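Local coordinates for protein phenazine-1-carboxylate N-methyltransferase (Pseudomonas aeruginosa, PDB 2IP2) that transfers a methyl group from S-adenosyl-L-methionine to phenazine-1-carboxylate, giving 5-methyl-phenazine-1-carboxylate on the way to the virulence pigment pyocyanin, at residues G234-L239 and R267-E272; L33-E38 and L87-E92; G120-E125 and A294-H299; L181-L186 and D208-L213. One frame throughout, in Å; residues are numbered along the deposited sequence.

Contacts 1, 3 and 4 fall within the O-methyltransferase domain, whereas contact 2 belongs to the dimerisation domain. Contacts 1 and 4, with centres 17 Å apart, share a core: L238 CD1 meets I185 CD1 at 3.4 Å, and I271 CD1 meets L181 CD2 at 3.6 Å, so helix 180-188 packs directly on the strands of contact 1. Contact 3 closes a long loop of chain that contains both. Contacts 2 and 3, whose centres are 32 Å apart, both touch the second subunit. Two residues predicted to bind S-adenosyl-L-methionine lie nearby: the I271 and R241 side chains are about 5 Å apart, the L210 and D198 side chains about 10 Å.

Contact 1: residues G234-L239 and R267-E272; sequences GDIYLL and RVVVIE
Five backbone hydrogen bonds, alternating in direction from R267 N to D235 O at one end to I271 N to L239 O at the other, join 234-239 to 267-272; strands 236-239 and 267-272 run parallel, axes 20° apart. The V269 N to Y237 O bond, at 2.7 Å, runs nearly along the C=O axis, while I271 N stands above the carbonyl plane of L239. Side chains alternate between the two faces. On the face of I236, L238 and V269, the valine is the bump and its neighbours form the hollow: V269 CG2, set beside the backbone N, lies 3.9 Å from I236 CG2, and V269 CB lies 4.1 Å from L238 CD2. All three point the same way, side by side. L238 CD2 also leans over V269 toward I271 CD1, 4.4 Å from it. On the other face V268 fills the notch between Y237 and L239. Its CG2 meets Y237 CB at 3.9 Å, and its CG1 meets L239 CD2 at 4.0 Å, this pair crossing obliquely. The Y237 ring leads away from 267-272, back toward G234, and has R267 O at its edge, in plane; its OH accepts from G234 N (3.0 Å) and also bonds P231 O. L239 and V268 press on helix 248-261, which connects the two strands, so the pairing completes a beta-alpha-beta unit of the Rossmann-like class I methyltransferase fold.

Contact 2: residues L33-E38 and L87-E92; sequences LADLIE and LLRDVE
A34 opens the contact by turning its methyl toward the loop 87-92: its CB packs 3.7 Å from R89 CG and, more loosely, 4.3 Å from L88 CB. One residue on, D35 supplies the principal polar grip. Its CG is anti to the carbonyl carbon (chi1 -54°), which swings the carboxylate across to the loop, where OD1 accepts from D90 N at 2.9 Å. The bond is almost straight, 170° at the hydrogen, and uses the syn lone pair of OD1. Two waters widen this grip, one donating to both D35 OD2 and L88 O, the other donating to D35 OD1 while accepting from R89 NE. Both carboxylate oxygens are thereby engaged, which fixes the group's rotation against a backbone where D90 centres an inverse gamma turn. The joined elements belong to the dimerisation domain, helix 33-38 meeting the loop that follows helix 83-86; L88 also packs on L12 of the second subunit. E38, a helical turn beyond A34, lays its chain over the R89 guanidinium: CG is 3.6 Å from R89 NH2, and V91 CG1 covers the opposite face of that group. E38 OE1 lies 4.5 Å from R89 NE, well out of the guanidinium plane, so any attraction is probably of charge alone; this oxygen instead takes a hydrogen bond from N81 ND2.

Contact 3: residues G120-E125 and A294-H299; sequences GTPGFE and ACAGRH
Two helix termini meet here in the O-methyltransferase domain: the start of helix 123-128, with P122 at its N-cap position, and the end of helix 282-295, beyond which A296 leaves helical geometry with positive phi (59°). P122 carries the contact. The outer corner of its ring, CG, points at the turn and lies 3.5 Å from A296 N and 3.6 Å from the A296 CB methyl, so the ring rests on both backbone and side chain of that residue. P122 CB also approaches A294 O, at 4.1 Å. With phi positive, the A296 CB is directed toward 120-125. F124 adds a second touch of a different kind: its CB is 3.3 Å from A294 O, while the ring departs from the interface, CG lying anti to the backbone N (chi1 -174°). A carbonyl oxygen thus sits against an aliphatic carbon. The backbone at F124 is hydrogen-bonded to M293, one residue before the segment, consistent with the close approach. Total burial is modest at 176 Å². Around this junction, the F124 ring stacks with F128 and meets F132 and Y135 edge-to-face, A294 packs on F106 of helix 105-109, and past the turn R298 forms a salt bridge with E56 of the second subunit, bringing the dimer partner up to this corner of the fold.

Contact 4: residues L181-L186 and D208-L213; sequences LTKAIL and DNLSSL
Apolar packing supplies most of the joint between helix 180-188 and the broken helix 204-209/211-215. L213 is the main projection: with CG anti to the carbonyl carbon (chi1 -75°) in the conformer described, it reaches across so that CD1 lies 3.8 Å from L186 CD1 and 3.9 Å from K183 CA, while CD2 lies 3.9 Å from L186 CB. Both methyls of L213 thus lie against one side of L186, the two leucines crossing obliquely. L210, at the break between the helices, extends the patch: CD2 rests 3.8 Å from K183 CB, and CD1 makes a looser approach to T182 CG2 at 4.4 Å. L210 and L213 both pack against the aliphatic base of K183, from neighbouring directions on one side. The polar component is slight and lies at the other end of the same lysine. K183 leaves the helix with CG anti to the backbone N, then bends at chi3 and chi4, which carries NZ to N209 O for a weak hydrogen bond of 3.3 Å. The chain crosses the N209 side chain at about a right angle, its CE 3.8 Å from N209 OD1. The amide is held by other partners, N209 ND2 donating to E180 OE2 and S178 O. In the fold, L210 and L213 lie on the outermost strand 219-223, while helix 180-188 spans from that strand across 170-174 to 236-240: L186 and T182 touch V219 of strand 219-223 and F171 of strand 170-174, and T182 OG1 is hydrogen-bonded to D173 OD2.

Contact 1: residues G234-L239 and R267-E272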
loop_
_atom_site.group_PDB
_atom_site.type_symbol
_atom_site.label_atom_id
_atom_site.label_comp_id
_atom_site.label_asym_id
_atom_site.label_seq_id
_atom_site.Cartn_x
_atom_site.Cartn_y
_atom_site.Cartn_z
ATOM N N GLY A 234 14.576 12.181 -40.768
ATOM C CA GLY A 234 13.962 11.047 -40.094
ATOM C C GLY A 234 12.511 10.981 -40.514
ATOM O O GLY A 234 11.883 12.008 -40.683
ATOM N N ASP A 235 11.993 9.776 -40.684
ATOM C CA ASP A 235 10.546 9.544 -40.844
ATOM C C ASP A 235 9.796 9.652 -39.510
ATOM O O ASP A 235 8.665 10.170 -39.458
ATOM C CB ASP A 235 10.273 8.181 -41.493
ATOM C CG ASP A 235 10.926 8.061 -42.881
ATOM O OD1 ASP A 235 10.728 8.995 -43.704
ATOM O OD2 ASP A 235 11.627 7.065 -43.100
ATOM N N ILE A 236 10.425 9.147 -38.445
ATOM C CA ILE A 236 9.765 9.140 -37.124
ATOM C C ILE A 236 10.743 9.734 -36.073
ATOM O O ILE A 236 11.875 9.227 -35.925
ATOM C CB ILE A 236 9.346 7.705 -36.727
ATOM C CG1 ILE A 236 8.324 7.148 -37.722
ATOM C CG2 ILE A 236 8.752 7.718 -35.297
ATOM C CD1 ILE A 236 8.186 5.635 -37.728
ATOM N N TYR A 237 10.307 10.784 -35.375
ATOM C CA TYR A 237 11.081 11.447 -34.287
ATOM C C TYR A 237 10.400 11.095 -32.966
ATOM O O TYR A 237 9.295 11.546 -32.697
ATOM C CB TYR A 237 11.108 12.969 -34.461
ATOM C CG TYR A 237 12.106 13.312 -35.565
ATOM C CD1 TYR A 237 11.810 13.028 -36.910
ATOM C CD2 TYR A 237 13.347 13.881 -35.244
ATOM C CE1 TYR A 237 12.773 13.312 -37.908
ATOM C CE2 TYR A 237 14.288 14.171 -36.236
ATOM C CZ TYR A 237 13.987 13.877 -37.560
ATOM O OH TYR A 237 14.949 14.132 -38.542
ATOM N N LEU A 238 11.102 10.304 -32.163
ATOM C CA LEU A 238 10.570 9.774 -30.885
ATOM C C LEU A 238 11.063 10.691 -29.799
ATOM O O LEU A 238 12.282 10.910 -29.676
ATOM C CB LEU A 238 11.170 8.393 -30.691
ATOM C CG LEU A 238 10.860 7.392 -31.793
ATOM C CD1 LEU A 238 11.939 6.299 -31.767
ATOM C CD2 LEU A 238 9.414 6.910 -31.765
ATOM N N LEU A 239 10.121 11.230 -29.011
ATOM C CA LEU A 239 10.360 12.125 -27.894
ATOM C C LEU A 239 9.825 11.407 -26.641
ATOM O O LEU A 239 8.668 11.572 -26.295
ATOM C CB LEU A 239 9.584 13.471 -28.106
ATOM C CG LEU A 239 10.324 14.575 -28.884
ATOM C CD1 LEU A 239 10.933 14.052 -30.194
ATOM C CD2 LEU A 239 9.412 15.816 -29.147
ATOM N N ARG A 267 6.790 12.130 -38.823
ATOM C CA ARG A 267 5.915 12.181 -37.655
ATOM C C ARG A 267 6.797 12.520 -36.472
ATOM O O ARG A 267 7.951 12.142 -36.454
ATOM C CB ARG A 267 5.206 10.822 -37.388
ATOM C CG ARG A 267 4.117 10.382 -38.441
ATOM C CD ARG A 267 3.087 11.525 -38.621
ATOM N NE ARG A 267 1.961 11.207 -39.501
ATOM C CZ ARG A 267 1.871 11.607 -40.779
ATOM N NH1 ARG A 267 0.809 11.290 -41.495
ATOM N NH2 ARG A 267 2.849 12.314 -41.349
ATOM N N VAL A 268 6.241 13.267 -35.521
ATOM C CA VAL A 268 6.828 13.385 -34.189
ATOM C C VAL A 268 5.938 12.532 -33.285
ATOM O O VAL A 268 4.697 12.527 -33.420
ATOM C CB VAL A 268 6.920 14.844 -33.707
ATOM C CG1 VAL A 268 6.996 14.935 -32.193
ATOM C CG2 VAL A 268 8.145 15.555 -34.338
ATOM N N VAL A 269 6.580 11.753 -32.406
ATOM C CA VAL A 269 5.857 10.805 -31.564
ATOM C C VAL A 269 6.307 11.069 -30.115
ATOM O O VAL A 269 7.487 10.891 -29.779
ATOM C CB VAL A 269 6.160 9.324 -31.971
ATOM C CG1 VAL A 269 5.586 8.311 -30.888
ATOM C CG2 VAL A 269 5.612 9.016 -33.395
ATOM N N VAL A 270 5.378 11.567 -29.295
ATOM C CA VAL A 270 5.660 11.900 -27.916
ATOM C C VAL A 270 5.180 10.722 -27.056
ATOM O O VAL A 270 4.013 10.258 -27.171
ATOM C CB VAL A 270 4.891 13.149 -27.511
ATOM C CG1 VAL A 270 5.097 13.433 -26.033
ATOM C CG2 VAL A 270 5.296 14.380 -28.396
ATOM N N ILE A 271 6.086 10.175 -26.252
ATOM C CA ILE A 271 5.726 9.026 -25.408
ATOM C C ILE A 271 5.913 9.538 -24.014
ATOM O O ILE A 271 7.047 9.850 -23.648
ATOM C CB ILE A 271 6.665 7.832 -25.680
ATOM C CG1 ILE A 271 6.579 7.418 -27.147
ATOM C CG2 ILE A 271 6.331 6.661 -24.761
ATOM C CD1 ILE A 271 7.878 6.813 -27.656
ATOM N N GLU A 272 4.812 9.680 -23.240
ATOM C CA GLU A 272 4.911 10.309 -21.929
ATOM C C GLU A 272 3.690 9.993 -21.094
ATOM O O GLU A 272 2.617 9.745 -21.644
ATOM C CB GLU A 272 5.112 11.831 -22.024
ATOM C CG GLU A 272 6.098 12.329 -20.903
ATOM C CD GLU A 272 7.047 13.437 -21.318
ATOM O OE1 GLU A 272 6.633 14.358 -22.050
ATOM O OE2 GLU A 272 8.226 13.412 -20.876
#

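Contact 2: residues L33-E38 and L87-E92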
loop_
_atom_site.group_PDB
_atom_site.type_symbol
_atom_site.label_atom_id
_atom_site.label_comp_id
_atom_site.label_asym_id
_atom_site.label_seq_id
_atom_site.Cartn_x
_atom_site.Cartn_y
_atom_site.Cartn_z
ATOM N N LEU A 33 11.260 -16.064 -3.939
ATOM C CA LEU A 33 10.220 -17.122 -3.843
ATOM C C LEU A 33 9.653 -17.582 -5.199
ATOM O O LEU A 33 9.433 -18.762 -5.430
ATOM C CB LEU A 33 9.063 -16.680 -2.934
ATOM C CG LEU A 33 9.418 -16.362 -1.492
ATOM C CD1 LEU A 33 8.100 -16.099 -0.700
ATOM C CD2 LEU A 33 10.262 -17.476 -0.845
ATOM N N ALA A 34 9.420 -16.643 -6.088
ATOM C CA ALA A 34 8.931 -16.996 -7.391
ATOM C C ALA A 34 9.903 -17.877 -8.195
ATOM O O ALA A 34 9.448 -18.797 -8.885
ATOM C CB ALA A 34 8.606 -15.725 -8.177
ATOM N N ASP A 35 11.196 -17.573 -8.133
ATOM C CA ASP A 35 12.266 -18.400 -8.737
ATOM C C ASP A 35 12.360 -19.769 -8.096
ATOM O O ASP A 35 12.363 -20.790 -8.800
ATOM C CB ASP A 35 13.593 -17.664 -8.632
ATOM C CG ASP A 35 13.487 -16.254 -9.251
ATOM O OD1 ASP A 35 12.977 -16.179 -10.406
ATOM O OD2 ASP A 35 13.851 -15.260 -8.578
ATOM N N LEU A 36 12.415 -19.791 -6.762
ATOM C CA LEU A 36 12.410 -21.058 -6.029
ATOM C C LEU A 36 11.231 -21.921 -6.431
ATOM O O LEU A 36 11.401 -23.117 -6.757
ATOM C CB LEU A 36 12.446 -20.831 -4.491
ATOM C CG LEU A 36 13.685 -20.064 -3.987
ATOM C CD1 LEU A 36 13.532 -19.693 -2.582
ATOM C CD2 LEU A 36 14.980 -20.926 -4.097
ATOM N N ILE A 37 10.037 -21.350 -6.391
ATOM C CA ILE A 37 8.821 -22.091 -6.761
ATOM C C ILE A 37 8.840 -22.619 -8.186
ATOM O O ILE A 37 8.469 -23.800 -8.406
ATOM C CB ILE A 37 7.516 -21.273 -6.483
ATOM C CG1 ILE A 37 7.317 -21.164 -4.949
ATOM C CG2 ILE A 37 6.319 -21.902 -7.183
ATOM C CD1 ILE A 37 6.330 -20.018 -4.465
ATOM N N GLU A 38 9.261 -21.792 -9.146
ATOM C CA GLU A 38 9.322 -22.229 -10.544
ATOM C C GLU A 38 10.246 -23.427 -10.706
ATOM O O GLU A 38 9.991 -24.311 -11.529
ATOM C CB GLU A 38 9.786 -21.107 -11.467
ATOM C CG GLU A 38 9.444 -21.345 -12.934
ATOM C CD GLU A 38 7.955 -21.569 -13.169
ATOM O OE1 GLU A 38 7.125 -21.173 -12.325
ATOM O OE2 GLU A 38 7.565 -22.074 -14.249
ATOM N N LEU A 87 5.817 -12.230 -13.017
ATOM C CA LEU A 87 6.435 -10.909 -13.169
ATOM C C LEU A 87 7.455 -10.578 -12.096
ATOM O O LEU A 87 8.205 -9.591 -12.212
ATOM C CB LEU A 87 5.352 -9.835 -13.205
ATOM C CG LEU A 87 4.482 -9.788 -14.467
ATOM C CD1 LEU A 87 3.327 -8.918 -14.147
ATOM C CD2 LEU A 87 5.301 -9.148 -15.570
ATOM N N LEU A 88 7.495 -11.382 -11.039
ATOM C CA LEU A 88 8.505 -11.188 -10.019
ATOM C C LEU A 88 9.771 -11.985 -10.238
ATOM O O LEU A 88 10.768 -11.802 -9.502
ATOM C CB LEU A 88 7.936 -11.510 -8.614
ATOM C CG LEU A 88 6.647 -10.814 -8.196
ATOM C CD1 LEU A 88 6.190 -11.442 -6.908
ATOM C CD2 LEU A 88 6.832 -9.280 -8.072
ATOM N N ARG A 89 9.735 -12.931 -11.195
ATOM C CA ARG A 89 10.882 -13.821 -11.425
ATOM C C ARG A 89 12.088 -13.100 -12.001
ATOM O O ARG A 89 11.975 -12.057 -12.664
ATOM C CB ARG A 89 10.495 -14.978 -12.379
ATOM C CG ARG A 89 9.573 -16.058 -11.776
ATOM C CD ARG A 89 8.874 -16.877 -12.932
ATOM N NE ARG A 89 9.805 -17.764 -13.567
ATOM C CZ ARG A 89 9.843 -18.055 -14.853
ATOM N NH1 ARG A 89 8.969 -17.537 -15.725
ATOM N NH2 ARG A 89 10.781 -18.893 -15.256
ATOM N N ASP A 90 13.243 -13.681 -11.785
ATOM C CA ASP A 90 14.478 -13.100 -12.247
ATOM C C ASP A 90 14.672 -13.454 -13.737
ATOM O O ASP A 90 15.484 -14.287 -14.065
ATOM C CB ASP A 90 15.612 -13.633 -11.367
ATOM C CG ASP A 90 16.938 -12.954 -11.644
ATOM O OD1 ASP A 90 16.960 -11.925 -12.365
ATOM O OD2 ASP A 90 17.957 -13.487 -11.153
ATOM N N VAL A 91 13.880 -12.810 -14.604
ATOM C CA VAL A 91 13.877 -13.047 -16.045
ATOM C C VAL A 91 13.881 -11.675 -16.762
ATOM O O VAL A 91 13.362 -10.675 -16.249
ATOM C CB VAL A 91 12.668 -13.956 -16.484
ATOM C CG1 VAL A 91 12.883 -15.408 -15.992
ATOM C CG2 VAL A 91 11.346 -13.394 -15.961
ATOM N N GLU A 92 14.474 -11.648 -17.948
ATOM C CA GLU A 92 14.746 -10.404 -18.696
ATOM C C GLU A 92 13.763 -9.244 -18.533
ATOM O O GLU A 92 14.170 -8.130 -18.122
ATOM C CB GLU A 92 15.008 -10.690 -20.183
ATOM C CG GLU A 92 16.482 -10.585 -20.545
ATOM C CD GLU A 92 16.945 -9.147 -20.780
ATOM O OE1 GLU A 92 17.659 -8.922 -21.783
ATOM O OE2 GLU A 92 16.611 -8.253 -19.970
HETATM O O HOH W 1 12.351 -13.168 -7.664
HETATM O O HOH W 2 12.722 -18.005 -12.475
#

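Contact 3: residues G120-E125 and A294-H299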
loop_
_atom_site.group_PDB
_atom_site.type_symbol
_atom_site.label_atom_id
_atom_site.label_comp_id
_atom_site.label_asym_id
_atom_site.label_seq_id
_atom_site.Cartn_x
_atom_site.Cartn_y
_atom_site.Cartn_z
ATOM N N GLY A 120 8.253 21.244 -0.173
ATOM C CA GLY A 120 8.623 21.188 -1.578
ATOM C C GLY A 120 9.911 20.450 -1.914
ATOM O O GLY A 120 10.221 20.295 -3.092
ATOM N N THR A 121 10.643 19.972 -0.901
ATOM C CA THR A 121 11.843 19.180 -1.128
ATOM C C THR A 121 11.351 17.745 -1.321
ATOM O O THR A 121 10.627 17.243 -0.500
ATOM C CB THR A 121 12.784 19.247 0.089
ATOM O OG1 THR A 121 13.066 20.619 0.380
ATOM C CG2 THR A 121 14.116 18.470 -0.164
ATOM N N PRO A 122 11.722 17.097 -2.422
ATOM C CA PRO A 122 11.268 15.717 -2.707
ATOM C C PRO A 122 11.634 14.806 -1.528
ATOM O O PRO A 122 12.664 14.999 -0.907
ATOM C CB PRO A 122 12.058 15.356 -3.960
ATOM C CG PRO A 122 12.170 16.745 -4.639
ATOM C CD PRO A 122 12.567 17.624 -3.502
ATOM N N GLY A 123 10.750 13.875 -1.171
ATOM C CA GLY A 123 11.068 12.905 -0.111
ATOM C C GLY A 123 12.368 12.160 -0.351
ATOM O O GLY A 123 13.113 11.897 0.605
ATOM N N PHE A 124 12.690 11.904 -1.612
ATOM C CA PHE A 124 13.978 11.229 -1.890
ATOM C C PHE A 124 15.138 12.102 -1.310
ATOM O O PHE A 124 16.015 11.616 -0.604
ATOM C CB PHE A 124 14.237 10.956 -3.367
ATOM C CG PHE A 124 15.499 10.146 -3.579
ATOM C CD1 PHE A 124 16.787 10.785 -3.586
ATOM C CD2 PHE A 124 15.432 8.757 -3.646
ATOM C CE1 PHE A 124 17.979 10.039 -3.724
ATOM C CE2 PHE A 124 16.609 7.979 -3.814
ATOM C CZ PHE A 124 17.905 8.631 -3.815
ATOM N N GLU A 125 15.107 13.383 -1.623
ATOM C CA GLU A 125 16.148 14.315 -1.142
ATOM C C GLU A 125 16.136 14.421 0.392
ATOM O O GLU A 125 17.220 14.441 1.061
ATOM C CB GLU A 125 15.927 15.676 -1.776
ATOM C CG GLU A 125 17.075 16.671 -1.325
ATOM C CD GLU A 125 17.189 17.887 -2.195
ATOM O OE1 GLU A 125 16.531 17.952 -3.245
ATOM O OE2 GLU A 125 17.985 18.758 -1.817
ATOM N N ALA A 294 9.919 11.635 -5.868
ATOM C CA ALA A 294 11.227 11.114 -6.282
ATOM C C ALA A 294 12.203 12.236 -6.685
ATOM O O ALA A 294 13.331 12.246 -6.273
ATOM C CB ALA A 294 11.086 10.159 -7.404
ATOM N N CYS A 295 11.735 13.200 -7.470
ATOM C CA CYS A 295 12.676 14.146 -8.059
ATOM C C CYS A 295 12.063 15.490 -8.447
ATOM O O CYS A 295 12.624 16.191 -9.341
ATOM C CB CYS A 295 13.256 13.518 -9.315
ATOM S SG CYS A 295 12.050 13.237 -10.620
ATOM N N ALA A 296 10.946 15.851 -7.824
ATOM C CA ALA A 296 10.264 17.151 -8.076
ATOM C C ALA A 296 9.869 17.305 -9.541
ATOM O O ALA A 296 9.779 18.426 -10.051
ATOM C CB ALA A 296 11.180 18.385 -7.634
ATOM N N GLY A 297 9.637 16.212 -10.230
ATOM C CA GLY A 297 9.122 16.329 -11.572
ATOM C C GLY A 297 7.624 16.505 -11.491
ATOM O O GLY A 297 7.044 16.424 -10.390
ATOM N N ARG A 298 6.999 16.727 -12.646
ATOM C CA ARG A 298 5.536 16.638 -12.746
ATOM C C ARG A 298 5.078 16.226 -14.149
ATOM O O ARG A 298 5.830 16.368 -15.102
ATOM C CB ARG A 298 4.845 17.950 -12.348
ATOM C CG ARG A 298 4.940 19.107 -13.348
ATOM C CD ARG A 298 6.214 19.928 -13.151
ATOM N NE ARG A 298 6.619 20.119 -11.743
ATOM C CZ ARG A 298 6.376 21.212 -11.007
ATOM N NH1 ARG A 298 5.713 22.248 -11.513
ATOM N NH2 ARG A 298 6.799 21.275 -9.747
ATOM N N HIS A 299 3.852 15.718 -14.256
ATOM C CA HIS A 299 3.276 15.379 -15.555
ATOM C C HIS A 299 2.429 16.550 -16.096
ATOM O O HIS A 299 1.876 17.356 -15.332
ATOM C CB HIS A 299 2.494 14.050 -15.480
ATOM C CG HIS A 299 3.350 12.847 -15.166
ATOM N ND1 HIS A 299 4.354 12.405 -15.999
ATOM C CD2 HIS A 299 3.321 11.971 -14.135
ATOM C CE1 HIS A 299 4.927 11.333 -15.485
ATOM N NE2 HIS A 299 4.308 11.037 -14.359
#

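Contact 4: residues L181-L186 and D208-L213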
loop_
_atom_site.group_PDB
_atom_site.type_symbol
_atom_site.label_atom_id
_atom_site.label_comp_id
_atom_site.label_asym_id
_atom_site.label_seq_id
_atom_site.Cartn_x
_atom_site.Cartn_y
_atom_site.Cartn_z
ATOM N N LEU A 181 14.344 2.194 -25.927
ATOM C CA LEU A 181 13.326 2.398 -26.972
ATOM C C LEU A 181 13.864 2.049 -28.357
ATOM O O LEU A 181 13.243 1.274 -29.129
ATOM C CB LEU A 181 12.789 3.838 -26.939
ATOM C CG LEU A 181 11.786 4.265 -28.008
ATOM C CD1 LEU A 181 10.604 3.254 -28.197
ATOM C CD2 LEU A 181 11.267 5.703 -27.729
ATOM N N THR A 182 15.050 2.565 -28.647
ATOM C CA THR A 182 15.736 2.221 -29.899
ATOM C C THR A 182 15.917 0.694 -30.004
ATOM O O THR A 182 15.614 0.095 -31.043
ATOM C CB THR A 182 17.092 2.944 -29.959
ATOM O OG1 THR A 182 16.845 4.355 -30.133
ATOM C CG2 THR A 182 17.935 2.449 -31.133
ATOM N N LYS A 183 16.364 0.065 -28.917
ATOM C CA LYS A 183 16.580 -1.374 -28.961
ATOM C C LYS A 183 15.275 -2.160 -29.170
ATOM O O LYS A 183 15.252 -3.067 -29.988
ATOM C CB LYS A 183 17.330 -1.834 -27.714
ATOM C CG LYS A 183 17.272 -3.323 -27.462
ATOM C CD LYS A 183 17.595 -3.562 -26.008
ATOM C CE LYS A 183 19.053 -3.232 -25.738
ATOM N NZ LYS A 183 19.870 -4.496 -25.713
ATOM N N ALA A 184 14.198 -1.799 -28.449
ATOM C CA ALA A 184 12.863 -2.374 -28.662
ATOM C C ALA A 184 12.448 -2.253 -30.150
ATOM O O ALA A 184 11.996 -3.244 -30.788
ATOM C CB ALA A 184 11.821 -1.698 -27.744
ATOM N N ILE A 185 12.691 -1.097 -30.751
ATOM C CA ILE A 185 12.271 -0.914 -32.140
ATOM C C ILE A 185 13.049 -1.852 -33.087
ATOM O O ILE A 185 12.442 -2.563 -33.914
ATOM C CB ILE A 185 12.368 0.560 -32.635
ATOM C CG1 ILE A 185 11.370 1.451 -31.888
ATOM C CG2 ILE A 185 12.163 0.621 -34.167
ATOM C CD1 ILE A 185 11.840 2.930 -31.786
ATOM N N LEU A 186 14.374 -1.863 -32.960
ATOM C CA LEU A 186 15.193 -2.668 -33.850
ATOM C C LEU A 186 15.045 -4.169 -33.612
ATOM O O LEU A 186 15.291 -4.966 -34.540
ATOM C CB LEU A 186 16.648 -2.217 -33.830
ATOM C CG LEU A 186 16.863 -0.723 -34.160
ATOM C CD1 LEU A 186 18.170 -0.184 -33.541
ATOM C CD2 LEU A 186 16.799 -0.420 -35.627
ATOM N N ASP A 208 27.382 0.842 -24.763
ATOM C CA ASP A 208 27.438 -0.489 -24.188
ATOM C C ASP A 208 26.136 -1.284 -24.379
ATOM O O ASP A 208 26.154 -2.439 -24.866
ATOM C CB ASP A 208 27.742 -0.354 -22.693
ATOM C CG ASP A 208 28.154 -1.652 -22.065
ATOM O OD1 ASP A 208 27.259 -2.424 -21.606
ATOM O OD2 ASP A 208 29.398 -1.883 -22.001
ATOM N N ASN A 209 25.006 -0.656 -24.020
ATOM C CA ASN A 209 23.711 -1.334 -24.047
ATOM C C ASN A 209 23.308 -1.749 -25.456
ATOM O O ASN A 209 22.631 -2.763 -25.658
ATOM C CB ASN A 209 22.626 -0.437 -23.416
ATOM C CG ASN A 209 21.319 -1.192 -23.156
ATOM O OD1 ASN A 209 21.327 -2.381 -22.831
ATOM N ND2 ASN A 209 20.176 -0.491 -23.287
ATOM N N LEU A 210 23.750 -0.959 -26.425
ATOM C CA LEU A 210 23.464 -1.135 -27.829
ATOM C C LEU A 210 24.658 -1.666 -28.619
ATOM O O LEU A 210 24.663 -1.526 -29.841
ATOM C CB LEU A 210 23.076 0.229 -28.469
ATOM C CG LEU A 210 21.771 0.922 -27.994
ATOM C CD1 LEU A 210 21.640 2.191 -28.745
ATOM C CD2 LEU A 210 20.507 0.101 -28.212
ATOM N N SER A 211 25.639 -2.284 -27.953
ATOM C CA SER A 211 26.841 -2.706 -28.667
ATOM C C SER A 211 26.555 -3.548 -29.913
ATOM O O SER A 211 27.114 -3.278 -30.989
ATOM C CB SER A 211 27.862 -3.391 -27.742
ATOM O OG SER A 211 27.307 -4.434 -26.961
ATOM N N SER A 212 25.689 -4.552 -29.779
ATOM C CA SER A 212 25.426 -5.467 -30.871
ATOM C C SER A 212 24.886 -4.713 -32.059
ATOM O O SER A 212 25.373 -4.873 -33.179
ATOM C CB SER A 212 24.438 -6.562 -30.469
ATOM O OG SER A 212 25.096 -7.491 -29.630
ATOM N N LEU A 213 23.887 -3.859 -31.798
ATOM C CA LEU A 213 23.153 -3.198 -32.874
ATOM C C LEU A 213 24.047 -2.177 -33.547
ATOM O O LEU A 213 23.978 -2.015 -34.744
ATOM C CB LEU A 213 21.896 -2.515 -32.306
ATOM C CG LEU A 213 20.700 -3.396 -31.927
ATOM C CD1 LEU A 213 19.674 -2.608 -31.035
ATOM C CD2 LEU A 213 20.022 -3.997 -33.158
#